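Side-chain contacts in fatty acid biosynthesis transcriptional regulator (Streptococcus pneumoniae, PDB 6JBX), which binds DNA as a MarR-family transcription factor and probably represses the fatty acid synthesis pathway of the pneumococcus, with acyl-ACP as co-repressor: residues Arg13-Glu16 with Tyr17-Ile21; Asp40-Ile43 with Lys44-His47; Asp57-Pro60 with Ser61-Ser64; Leu101-Lys105 with Lys106-Ile110; Arg112-Lys115 with Arg116-Ala120. All coordinates share one frame; numbering follows the deposited sequence.

How the contacts relate
All five contacts are local, joining residues a few positions apart, and they come in series along the chain. Contact 1 lies on helix 11-34 at the dimer and tridecane end, its centre about 35 Å from the centres of contacts 3 and 4, across the chain's centre. Contacts 2, 3 and 4 each cap a helix start, those of helices 43-54, 60-67 and 105-125; the first two lie at a DNA phosphate. Contact 3 joins contact 4 through Val58 and Leu101 of strand 99-103. Contact 5, further along helix 105-125, packs His114 against Ile43 and Met46 of contact 2. Helix 105-125 thus runs from the DNA-binding part toward the second subunit, which contacts 1 and 5 both touch.

Contact 1: Arg13-Glu16 with Tyr17-Ile21; sequences RINE and YLTSI. With TRD (tridecane), chain F.
Helix 11-34 carries part of the dimer interface and of the tridecane pocket of this MarR-family protein, and within it Arg13, Ile14 and Asn15 meet Tyr17, Leu18 and Thr19 one turn on. The aliphatic part of Arg13 lies over one face of the Tyr17 ring: CG sits 3.9 Å from the ring centroid in a CH-pi contact, displaced toward the rim. With CG anti to the backbone N (chi1 178°), the arginine chain runs alongside the tyrosine in the same direction, and its guanidinium plane is 24° from that of the ring. Tyr17 OH comes over a face of the guanidinium, with no hydrogen bond between them. The ring also stacks with Tyr145 of the second subunit. Ile14 and Leu18 lie side by side on another flank of the helix, CG2 of Ile14 being 3.7 Å from CD1 of Leu18. Both reach the bound alkane, Ile14 CD1 lying 3.8 Å from tridecane C1 and Leu18 CD2 3.9 Å from C8. Asn15 O accepts twice from Thr19: the backbone N, 2.9 Å away, approaches almost end-on, while OG1, at 2.7 Å, comes from above the carbonyl plane. Further on, a water donates to Glu16 O and lies 2.8 Å from Ser20 OG. The chemistry is divided by flank: Ile14 and Leu18 give the alkane purely apolar contacts, whereas the hydroxyl of Thr19 is tied back to its own helix and Arg13 lends its methylenes to the tyrosine at the subunit boundary.

Contact 2: Asp40-Ile43 with Lys44-His47; sequences DISI and KEMH. With nucleotides of chain C.
The Glu45 side chain folds back toward Ser42, its OE2 taking the backbone N-H of that serine at 2.9 Å in a nearly straight bond (171°) through the anti lone pair. In return, Ser42 OG accepts from Glu45 N, also at 2.9 Å. The serine hydroxyl is set between its own backbone N and carbonyl carbon (chi1 78°), where it can face both this N-H and the DNA: OG is modelled 2.5 Å from OP1 of DG13 of chain C, shorter than a normal hydrogen bond, so the exact length is doubtful. The reciprocal bonds of Ser42 and Glu45 make a capping box, and the N-cap residue of helix 43-54 thus lies at a DNA phosphate. Glu45 is steadied at its other oxygen, OE1, by a salt bridge to Lys84. Ile41 crosses the glutamate obliquely, CD1 reaching 3.9 Å from OE2, and its CG2 lies 4.2 Å from Met46 CB, next to Ile110 of helix 105-125. Within the first turn, His47 lays one ring face over Ile43 O, which sits 3.5 Å above the plane and over the ring centre. That same carbonyl accepts from His47 N, while Ile43 CG1 approaches His47 NE2 to 3.8 Å and CD1, at the tip of the same branch, packs on His114.

Contact 3: Asp57-Pro60 with Ser61-Ser64; sequences DVTP and SQVS. With nucleotides of chain D.
The flat amide of Gln62 meets the backbone of Thr59 through OE1, which accepts from Thr59 N at 3.3 Å; the donor is tilted 27° from the amide plane and the C=O...N angle is 107°, so it comes in from the side of the carbonyl oxygen. Val58 slides past the glutamine in the opposite direction, with CG2 3.3 Å from both Gln62 CB and OE1. Its other methyl, CG1, turns to Val63 CG2 at 4.0 Å. Val63 also packs on Leu101 of strand 99-103 and Val51 of helix 43-54, and Val58 on Ile52. Thr59 OG1 is modelled as accepting from Gln62 N, although its position is less certain than that of the carbonyl, which takes Val63 N in a good bond. The DNA backbone lies alongside the first turn. Ser61 N donates to OP2 of DA5 of chain D at 3.0 Å, while Pro60 CD approaches OP1 to 3.2 Å. With OG anti to the carbonyl carbon (chi1 -59°), the serine hydroxyl is modelled beside that same OP2, too close for its length to be trusted. Thr59 as N-cap and Gln62 as its partner form a capping box at the start of helix 60-67, in the winged helix-turn-helix domain characteristic of the MarR family.

Contact 4: Leu101-Lys105 with Lys106-Ile110; sequences LHLTK and KGRLI
Thr104 forms the N-cap of helix 105-125, at the point where strand 99-103 of the beta-hairpin wing of this winged-helix domain passes directly into the helix. Among the hydrogen bonds, Thr104 OG1 accepts from Gly107 N at 3.2 Å in a straight bond (167°) and, weakly, from Lys106 N. The hydroxyl lies between its own backbone N and carbonyl carbon (chi1 68°), close to these N-H groups, and it also bonds to Gly85 O. Thr104 O and Lys105 O then accept from Arg108 N and Leu109 N in the first helical turn. The apolar contacts centre on Leu103, whose CB touches Arg108 CG at 3.9 Å while CD1 rests against the backbone of Gly107, 3.7 Å from its carbonyl carbon. Beyond them, Leu103 packs on Ile49 and Ile52 of helix 43-54. Lys105, bent at its second and third torsions, reaches along the helix so that CE meets Leu109 CG at 3.6 Å. Charged groups meet on the outer side: Lys105 crosses Arg108 at about a right angle, and its NZ is 4.2 Å from Arg108 NE, a pairing of like charges. Thr104 O and Lys105 CA lie over one face of the guanidinium, and a water joins its end to the strand, accepting from Arg108 NH1 and donating to Leu103 O, each at 2.7 Å.

Contact 5: Arg112-Lys115 with Arg116-Ala120; sequences RLHK and RFHKA
His118 turns the edge of its imidazole toward one face of His114, a T-shaped pair with centroids 4.4 Å apart and planes at 66°. Within it the two NE2 atoms stand 3.2 Å from each other. His118 CD2 also comes 3.2 Å from His114 O, the carbonyl that receives a weak backbone bond from His118 N. The two CG atoms take different positions, which brings the rings together across one turn: that of His114 is anti to the backbone N (chi1 -167°), that of His118 anti to the carbonyl carbon. Further round the helix, Arg112 and Arg116 cross with their guanidinium planes 14° apart. Arg112 NH1 lies 3.4 Å from Arg116 CG and 3.6 Å from NE, so like charges are close. Arg112 O accepts from Arg116 N at 3.1 Å.

In the next shell, Met46 of helix 43-54 and Leu33 of helix 11-34 pack on His114, while His118 touches Glu29 and reaches Asn15 of the second subunit. Phe117 meets Phe147 of that subunit, placing this turn of helix 105-125 at the dimer interface. The two flanks differ in chemistry: the arginines, on the exposed one, probably repel each other somewhat, whereas the histidines are held edge-to-face, His114 being buried against apolar side chains.

Contact 1: Arg13-Glu16 with Tyr17-Ile21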
# COMPACT_ATOMS: atom_id res chain seq x y z
N ARG A 13 -15.13 12.36 -1.71
CA ARG A 13 -15.37 11.05 -1.18
C ARG A 13 -14.38 10.09 -1.82
O ARG A 13 -13.82 9.26 -1.12
CB ARG A 13 -16.81 10.61 -1.43
CG ARG A 13 -17.14 9.20 -0.95
CD ARG A 13 -18.63 8.97 -0.84
NE ARG A 13 -19.11 9.60 0.38
CZ ARG A 13 -20.32 9.42 0.91
NH1 ARG A 13 -21.17 8.57 0.35
NH2 ARG A 13 -20.65 10.07 2.01
N ILE A 14 -14.11 10.25 -3.11
CA ILE A 14 -13.10 9.48 -3.80
C ILE A 14 -11.75 9.62 -3.06
O ILE A 14 -11.06 8.65 -2.79
CB ILE A 14 -12.99 9.90 -5.28
CG1 ILE A 14 -14.27 9.58 -6.06
CG2 ILE A 14 -11.81 9.23 -5.93
CD1 ILE A 14 -14.22 9.95 -7.52
N ASN A 15 -11.36 10.86 -2.78
CA ASN A 15 -10.07 11.15 -2.21
C ASN A 15 -9.96 10.54 -0.81
O ASN A 15 -9.01 9.87 -0.52
CB ASN A 15 -9.81 12.65 -2.16
CG ASN A 15 -8.47 12.96 -1.54
OD1 ASN A 15 -7.43 12.61 -2.07
ND2 ASN A 15 -8.53 13.58 -0.39
N GLU A 16 -10.99 10.70 -0.04
CA GLU A 16 -11.11 10.11 1.25
C GLU A 16 -10.96 8.58 1.18
O GLU A 16 -10.22 8.01 1.98
CB GLU A 16 -12.45 10.47 1.87
CG GLU A 16 -12.65 9.86 3.22
CD GLU A 16 -14.01 10.14 3.85
OE1 GLU A 16 -14.79 10.98 3.28
OE2 GLU A 16 -14.28 9.49 4.90
N TYR A 17 -11.63 7.92 0.24
CA TYR A 17 -11.55 6.47 0.20
C TYR A 17 -10.14 6.04 -0.24
O TYR A 17 -9.53 5.12 0.38
CB TYR A 17 -12.64 5.88 -0.70
CG TYR A 17 -14.03 5.96 -0.13
CD1 TYR A 17 -14.27 6.35 1.17
CD2 TYR A 17 -15.14 5.61 -0.90
CE1 TYR A 17 -15.55 6.42 1.68
CE2 TYR A 17 -16.43 5.62 -0.39
CZ TYR A 17 -16.63 6.02 0.91
OH TYR A 17 -17.90 6.10 1.37
N LEU A 18 -9.62 6.66 -1.29
CA LEU A 18 -8.32 6.28 -1.75
C LEU A 18 -7.27 6.50 -0.64
O LEU A 18 -6.38 5.65 -0.48
CB LEU A 18 -7.93 7.09 -2.99
CG LEU A 18 -8.73 6.76 -4.25
CD1 LEU A 18 -8.49 7.83 -5.31
CD2 LEU A 18 -8.36 5.39 -4.77
N THR A 19 -7.35 7.62 0.09
CA THR A 19 -6.35 7.93 1.12
C THR A 19 -6.38 6.87 2.23
O THR A 19 -5.30 6.49 2.72
CB THR A 19 -6.59 9.30 1.78
OG1 THR A 19 -6.61 10.27 0.72
CG2 THR A 19 -5.53 9.65 2.81
N SER A 20 -7.58 6.46 2.68
CA SER A 20 -7.72 5.40 3.71
C SER A 20 -7.07 4.10 3.23
O SER A 20 -6.29 3.48 3.93
CB SER A 20 -9.14 5.13 4.11
OG SER A 20 -9.69 6.27 4.74
N ILE A 21 -7.38 3.73 2.00
CA ILE A 21 -6.92 2.53 1.44
C ILE A 21 -5.39 2.56 1.35
O ILE A 21 -4.75 1.62 1.84
CB ILE A 21 -7.60 2.23 0.10
CG1 ILE A 21 -9.10 1.95 0.30
CG2 ILE A 21 -6.93 1.09 -0.61
CD1 ILE A 21 -9.93 2.10 -0.94
C1 TRD F . -15.99 7.40 -9.76
C2 TRD F . -15.10 6.46 -9.16
C3 TRD F . -13.88 6.28 -10.04
C4 TRD F . -12.83 5.59 -9.34
C5 TRD F . -11.55 6.14 -9.68
C6 TRD F . -10.44 5.56 -8.82
C7 TRD F . -9.15 6.01 -9.30
C8 TRD F . -8.15 5.22 -8.68
C9 TRD F . -6.80 5.57 -9.26
C10 TRD F . -6.13 6.46 -8.38
C11 TRD F . -4.76 6.14 -8.22
C12 TRD F . -3.95 7.39 -8.54
C13 TRD F . -3.72 8.15 -7.35
O HOH W 1 -9.09 9.00 4.66

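Contact 2: Asp40-Ile43 with Lys44-His47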
# COMPACT_ATOMS: atom_id res chain seq x y z
N ASP A 40 5.27 -14.99 12.85
CA ASP A 40 6.63 -14.47 12.65
C ASP A 40 6.88 -14.09 11.17
O ASP A 40 8.02 -14.13 10.73
CB ASP A 40 7.66 -15.51 13.12
CG ASP A 40 7.58 -16.81 12.33
OD1 ASP A 40 6.50 -17.09 11.76
OD2 ASP A 40 8.61 -17.52 12.27
N ILE A 41 5.83 -13.67 10.44
CA ILE A 41 5.92 -13.34 9.02
C ILE A 41 5.27 -11.97 8.79
O ILE A 41 4.09 -11.78 9.08
CB ILE A 41 5.27 -14.43 8.15
CG1 ILE A 41 6.09 -15.72 8.12
CG2 ILE A 41 5.04 -13.93 6.72
CD1 ILE A 41 7.49 -15.55 7.54
N SER A 42 6.06 -11.04 8.32
CA SER A 42 5.61 -9.72 7.99
C SER A 42 4.94 -9.72 6.61
O SER A 42 5.12 -10.66 5.81
CB SER A 42 6.79 -8.78 7.94
OG SER A 42 7.45 -9.01 6.69
N ILE A 43 4.25 -8.63 6.29
CA ILE A 43 3.60 -8.56 4.99
C ILE A 43 4.66 -8.55 3.89
O ILE A 43 4.44 -9.16 2.85
CB ILE A 43 2.61 -7.37 4.88
CG1 ILE A 43 1.83 -7.43 3.56
CG2 ILE A 43 3.31 -6.00 5.04
CD1 ILE A 43 0.86 -8.59 3.44
N LYS A 44 5.83 -7.95 4.11
CA LYS A 44 6.88 -7.97 3.07
C LYS A 44 7.46 -9.37 2.89
O LYS A 44 7.69 -9.79 1.75
CB LYS A 44 8.00 -6.99 3.39
CG LYS A 44 7.58 -5.54 3.30
CD LYS A 44 6.96 -5.27 1.96
CE LYS A 44 6.68 -3.81 1.70
NZ LYS A 44 5.61 -3.70 0.67
N GLU A 45 7.62 -10.13 3.97
CA GLU A 45 8.07 -11.51 3.82
C GLU A 45 6.98 -12.31 3.12
O GLU A 45 7.29 -13.20 2.33
CB GLU A 45 8.41 -12.21 5.15
CG GLU A 45 9.64 -11.64 5.84
CD GLU A 45 9.81 -12.10 7.29
OE1 GLU A 45 10.92 -12.62 7.61
OE2 GLU A 45 8.84 -11.95 8.09
N MET A 46 5.72 -12.02 3.43
CA MET A 46 4.62 -12.73 2.76
C MET A 46 4.70 -12.48 1.24
O MET A 46 4.43 -13.38 0.47
CB MET A 46 3.27 -12.28 3.31
CG MET A 46 2.10 -13.12 2.88
SD MET A 46 2.10 -14.86 3.40
CE MET A 46 2.30 -15.58 1.77
N HIS A 47 5.18 -11.32 0.82
CA HIS A 47 5.30 -11.10 -0.63
C HIS A 47 6.36 -12.04 -1.24
O HIS A 47 6.14 -12.57 -2.30
CB HIS A 47 5.62 -9.64 -0.98
CG HIS A 47 4.49 -8.71 -0.68
ND1 HIS A 47 4.72 -7.38 -0.41
CD2 HIS A 47 3.17 -8.94 -0.53
CE1 HIS A 47 3.56 -6.81 -0.13
NE2 HIS A 47 2.59 -7.75 -0.19
P DG C 13 11.00 -7.53 6.90
OP1 DG C 13 9.55 -7.66 6.68
OP2 DG C 13 11.96 -8.64 6.55
O5' DG C 13 11.46 -6.23 6.12
C5' DG C 13 10.66 -5.04 6.14
C4' DG C 13 11.37 -4.01 5.30
O4' DG C 13 12.57 -3.65 6.00
C3' DG C 13 11.83 -4.49 3.91
O3' DG C 13 11.27 -3.59 2.94
C2' DG C 13 13.35 -4.48 3.99
C1' DG C 13 13.60 -3.44 5.08
N9 DG C 13 14.84 -3.50 5.83
C8 DG C 13 15.40 -4.61 6.44
N7 DG C 13 16.49 -4.33 7.09
C5 DG C 13 16.64 -2.96 6.96
C6 DG C 13 17.63 -2.09 7.45
O6 DG C 13 18.63 -2.37 8.14
N1 DG C 13 17.41 -0.78 7.05
C2 DG C 13 16.35 -0.35 6.29
N2 DG C 13 16.31 0.95 6.01
N3 DG C 13 15.41 -1.15 5.83
C4 DG C 13 15.64 -2.44 6.16

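Contact 3: Asp57-Pro60 with Ser61-Ser64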
# COMPACT_ATOMS: atom_id res chain seq x y z
N ASP A 57 10.79 -23.14 -7.88
CA ASP A 57 12.16 -23.11 -8.44
C ASP A 57 12.57 -21.73 -9.00
O ASP A 57 13.62 -21.61 -9.62
CB ASP A 57 12.36 -24.22 -9.48
CG ASP A 57 12.38 -25.59 -8.83
OD1 ASP A 57 12.56 -25.67 -7.58
OD2 ASP A 57 12.21 -26.57 -9.57
N VAL A 58 11.84 -20.68 -8.70
CA VAL A 58 12.27 -19.36 -9.08
C VAL A 58 13.62 -19.02 -8.42
O VAL A 58 14.04 -19.57 -7.39
CB VAL A 58 11.16 -18.35 -8.72
CG1 VAL A 58 10.94 -18.29 -7.21
CG2 VAL A 58 11.45 -16.96 -9.28
N THR A 59 14.34 -18.12 -9.02
CA THR A 59 15.66 -17.78 -8.50
C THR A 59 15.63 -16.44 -7.75
O THR A 59 14.73 -15.61 -7.98
CB THR A 59 16.70 -17.68 -9.64
OG1 THR A 59 16.49 -16.45 -10.34
CG2 THR A 59 16.60 -18.81 -10.63
N PRO A 60 16.65 -16.16 -6.95
CA PRO A 60 16.66 -14.84 -6.31
C PRO A 60 16.54 -13.67 -7.29
O PRO A 60 15.80 -12.70 -7.02
CB PRO A 60 18.02 -14.78 -5.62
CG PRO A 60 18.24 -16.21 -5.19
CD PRO A 60 17.71 -17.01 -6.37
N SER A 61 17.28 -13.74 -8.40
CA SER A 61 17.22 -12.68 -9.43
C SER A 61 15.78 -12.48 -9.88
O SER A 61 15.33 -11.35 -10.00
CB SER A 61 18.14 -12.99 -10.59
OG SER A 61 19.48 -13.10 -10.13
N GLN A 62 15.02 -13.56 -10.06
CA GLN A 62 13.66 -13.42 -10.60
C GLN A 62 12.75 -12.82 -9.53
O GLN A 62 11.83 -12.08 -9.84
CB GLN A 62 13.09 -14.76 -11.08
CG GLN A 62 14.16 -15.68 -11.67
CD GLN A 62 13.66 -16.83 -12.52
OE1 GLN A 62 13.12 -17.81 -12.02
NE2 GLN A 62 13.91 -16.73 -13.82
N VAL A 63 13.01 -13.17 -8.26
CA VAL A 63 12.23 -12.60 -7.14
C VAL A 63 12.52 -11.09 -7.06
O VAL A 63 11.62 -10.31 -6.91
CB VAL A 63 12.55 -13.30 -5.81
CG1 VAL A 63 11.92 -12.58 -4.63
CG2 VAL A 63 12.11 -14.76 -5.84
N SER A 64 13.77 -10.71 -7.16
CA SER A 64 14.18 -9.33 -7.23
C SER A 64 13.39 -8.53 -8.29
O SER A 64 12.79 -7.49 -8.01
CB SER A 64 15.62 -9.26 -7.51
OG SER A 64 16.02 -7.91 -7.53
P DA D 5 20.55 -16.43 -8.75
OP1 DA D 5 19.96 -17.77 -8.46
OP2 DA D 5 19.68 -15.33 -9.24
O5' DA D 5 21.37 -15.96 -7.47
C5' DA D 5 22.14 -16.93 -6.80
C4' DA D 5 23.10 -16.27 -5.84
O4' DA D 5 23.80 -15.18 -6.47
C3' DA D 5 22.48 -15.66 -4.58
O3' DA D 5 22.52 -16.68 -3.57
C2' DA D 5 23.38 -14.47 -4.30
C1' DA D 5 24.46 -14.57 -5.39
N9 DA D 5 24.98 -13.28 -5.85
C8 DA D 5 24.38 -12.38 -6.69
N7 DA D 5 25.08 -11.29 -6.88
C5 DA D 5 26.23 -11.49 -6.12
C6 DA D 5 27.37 -10.70 -5.90
N6 DA D 5 27.55 -9.50 -6.45
N1 DA D 5 28.32 -11.18 -5.06
C2 DA D 5 28.13 -12.39 -4.51
N3 DA D 5 27.10 -13.24 -4.66
C4 DA D 5 26.17 -12.71 -5.47

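Contact 4: Leu101-Lys105 with Lys106-Ile110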
# COMPACT_ATOMS: atom_id res chain seq x y z
N LEU A 101 14.56 -21.71 -5.60
CA LEU A 101 13.86 -21.54 -4.31
C LEU A 101 12.54 -22.31 -4.36
O LEU A 101 11.86 -22.29 -5.37
CB LEU A 101 13.56 -20.07 -4.07
CG LEU A 101 14.75 -19.13 -4.12
CD1 LEU A 101 14.25 -17.70 -4.27
CD2 LEU A 101 15.63 -19.29 -2.89
N HIS A 102 12.15 -22.88 -3.24
CA HIS A 102 10.80 -23.48 -3.15
C HIS A 102 10.32 -23.45 -1.70
O HIS A 102 11.14 -23.34 -0.73
CB HIS A 102 10.79 -24.90 -3.74
CG HIS A 102 11.59 -25.90 -2.96
ND1 HIS A 102 11.07 -26.57 -1.87
CD2 HIS A 102 12.83 -26.39 -3.16
CE1 HIS A 102 11.97 -27.41 -1.40
NE2 HIS A 102 13.06 -27.33 -2.18
N LEU A 103 9.00 -23.53 -1.56
CA LEU A 103 8.38 -23.41 -0.27
C LEU A 103 8.51 -24.74 0.47
O LEU A 103 8.27 -25.77 -0.11
CB LEU A 103 6.90 -23.03 -0.40
CG LEU A 103 6.57 -21.65 -0.98
CD1 LEU A 103 5.11 -21.34 -0.77
CD2 LEU A 103 7.42 -20.54 -0.37
N THR A 104 8.79 -24.67 1.76
CA THR A 104 8.63 -25.82 2.64
C THR A 104 7.13 -26.09 2.80
O THR A 104 6.28 -25.36 2.27
CB THR A 104 9.29 -25.59 4.01
OG1 THR A 104 8.60 -24.57 4.75
CG2 THR A 104 10.76 -25.23 3.90
N LYS A 105 6.79 -27.12 3.55
CA LYS A 105 5.40 -27.39 3.84
C LYS A 105 4.83 -26.23 4.64
O LYS A 105 3.68 -25.89 4.47
CB LYS A 105 5.23 -28.69 4.64
CG LYS A 105 3.78 -29.05 4.96
CD LYS A 105 2.83 -28.89 3.75
CE LYS A 105 1.51 -28.21 4.07
NZ LYS A 105 0.72 -27.87 2.84
N LYS A 106 5.64 -25.65 5.52
CA LYS A 106 5.18 -24.59 6.35
C LYS A 106 4.89 -23.38 5.46
O LYS A 106 3.87 -22.73 5.61
CB LYS A 106 6.19 -24.29 7.46
CG LYS A 106 5.70 -23.39 8.58
CD LYS A 106 6.76 -23.09 9.64
CE LYS A 106 6.19 -22.40 10.87
NZ LYS A 106 7.26 -21.84 11.73
N GLY A 107 5.78 -23.11 4.52
CA GLY A 107 5.61 -22.06 3.54
C GLY A 107 4.32 -22.21 2.76
O GLY A 107 3.59 -21.26 2.62
N ARG A 108 4.03 -23.41 2.27
CA ARG A 108 2.80 -23.68 1.53
C ARG A 108 1.59 -23.37 2.42
O ARG A 108 0.60 -22.74 1.94
CB ARG A 108 2.78 -25.11 1.01
CG ARG A 108 3.79 -25.35 -0.11
CD ARG A 108 3.66 -26.68 -0.87
NE ARG A 108 3.82 -27.86 -0.04
CZ ARG A 108 4.98 -28.43 0.27
NH1 ARG A 108 6.11 -27.94 -0.20
NH2 ARG A 108 5.01 -29.45 1.11
N LEU A 109 1.68 -23.72 3.71
CA LEU A 109 0.54 -23.51 4.63
C LEU A 109 0.25 -22.01 4.77
O LEU A 109 -0.89 -21.62 4.71
CB LEU A 109 0.83 -24.09 6.02
CG LEU A 109 0.46 -25.56 6.25
CD1 LEU A 109 0.56 -25.87 7.75
CD2 LEU A 109 -0.93 -25.88 5.74
N ILE A 110 1.27 -21.20 5.01
CA ILE A 110 0.98 -19.81 5.20
C ILE A 110 0.62 -19.16 3.85
O ILE A 110 -0.17 -18.21 3.81
CB ILE A 110 2.13 -19.09 5.94
CG1 ILE A 110 1.67 -17.70 6.39
CG2 ILE A 110 3.38 -19.04 5.09
CD1 ILE A 110 2.72 -16.84 7.06
O HOH W 2 6.95 -26.56 -2.31

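Contact 5: Arg112-Lys115 with Arg116-Ala120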
# COMPACT_ATOMS: atom_id res chain seq x y z
N ARG A 112 -1.22 -20.37 1.46
CA ARG A 112 -2.65 -20.62 1.41
C ARG A 112 -3.43 -19.58 2.23
O ARG A 112 -4.42 -18.98 1.79
CB ARG A 112 -2.92 -22.02 1.94
CG ARG A 112 -4.39 -22.29 2.22
CD ARG A 112 -5.19 -22.38 0.94
NE ARG A 112 -6.25 -23.38 1.05
CZ ARG A 112 -7.54 -23.12 1.25
NH1 ARG A 112 -7.95 -21.86 1.36
NH2 ARG A 112 -8.42 -24.12 1.31
N LEU A 113 -3.00 -19.35 3.45
CA LEU A 113 -3.72 -18.48 4.37
C LEU A 113 -3.80 -17.04 3.82
O LEU A 113 -4.83 -16.33 3.94
CB LEU A 113 -2.97 -18.53 5.70
CG LEU A 113 -3.49 -17.61 6.80
CD1 LEU A 113 -4.82 -18.13 7.32
CD2 LEU A 113 -2.46 -17.52 7.92
N HIS A 114 -2.70 -16.62 3.21
CA HIS A 114 -2.61 -15.26 2.61
C HIS A 114 -3.56 -15.17 1.41
O HIS A 114 -3.95 -14.05 1.04
CB HIS A 114 -1.16 -14.92 2.23
CG HIS A 114 -0.94 -13.48 1.91
ND1 HIS A 114 -1.45 -12.46 2.70
CD2 HIS A 114 -0.28 -12.88 0.90
CE1 HIS A 114 -1.11 -11.30 2.18
NE2 HIS A 114 -0.39 -11.53 1.08
N LYS A 115 -3.92 -16.31 0.83
CA LYS A 115 -4.82 -16.33 -0.32
C LYS A 115 -6.26 -16.20 0.15
O LYS A 115 -7.06 -15.65 -0.57
CB LYS A 115 -4.71 -17.62 -1.14
CG LYS A 115 -3.59 -17.64 -2.16
CD LYS A 115 -3.59 -18.93 -2.95
CE LYS A 115 -2.21 -19.48 -3.24
NZ LYS A 115 -2.27 -20.85 -3.82
N ARG A 116 -6.58 -16.76 1.31
CA ARG A 116 -7.95 -16.62 1.82
C ARG A 116 -8.24 -15.12 2.06
O ARG A 116 -9.36 -14.69 1.89
CB ARG A 116 -8.18 -17.40 3.12
CG ARG A 116 -7.81 -18.88 3.06
CD ARG A 116 -8.20 -19.65 4.33
NE ARG A 116 -9.53 -20.27 4.23
CZ ARG A 116 -10.69 -19.68 4.57
NH1 ARG A 116 -10.71 -18.42 4.97
NH2 ARG A 116 -11.82 -20.37 4.53
N PHE A 117 -7.23 -14.34 2.45
CA PHE A 117 -7.38 -12.93 2.69
C PHE A 117 -7.69 -12.21 1.37
O PHE A 117 -8.65 -11.45 1.30
CB PHE A 117 -6.14 -12.34 3.37
CG PHE A 117 -6.33 -10.88 3.70
CD1 PHE A 117 -7.00 -10.49 4.85
CD2 PHE A 117 -5.91 -9.90 2.82
CE1 PHE A 117 -7.19 -9.15 5.13
CE2 PHE A 117 -6.10 -8.56 3.10
CZ PHE A 117 -6.75 -8.19 4.25
N HIS A 118 -6.88 -12.44 0.36
CA HIS A 118 -7.09 -11.89 -0.95
C HIS A 118 -8.45 -12.31 -1.53
O HIS A 118 -9.13 -11.54 -2.23
CB HIS A 118 -5.96 -12.30 -1.89
CG HIS A 118 -4.67 -11.63 -1.57
ND1 HIS A 118 -4.59 -10.28 -1.26
CD2 HIS A 118 -3.40 -12.12 -1.50
CE1 HIS A 118 -3.34 -9.97 -0.99
NE2 HIS A 118 -2.59 -11.08 -1.15
N LYS A 119 -8.87 -13.51 -1.23
CA LYS A 119 -10.13 -13.94 -1.74
C LYS A 119 -11.27 -13.22 -1.01
O LYS A 119 -12.26 -12.86 -1.64
CB LYS A 119 -10.21 -15.45 -1.63
CG LYS A 119 -11.51 -16.07 -2.12
CD LYS A 119 -11.37 -17.57 -2.23
CE LYS A 119 -12.69 -18.22 -2.58
NZ LYS A 119 -12.53 -19.68 -2.79
N ALA A 120 -11.20 -13.04 0.31
CA ALA A 120 -12.20 -12.29 1.03
C ALA A 120 -12.27 -10.84 0.52
O ALA A 120 -13.34 -10.27 0.48
CB ALA A 120 -11.95 -12.33 2.50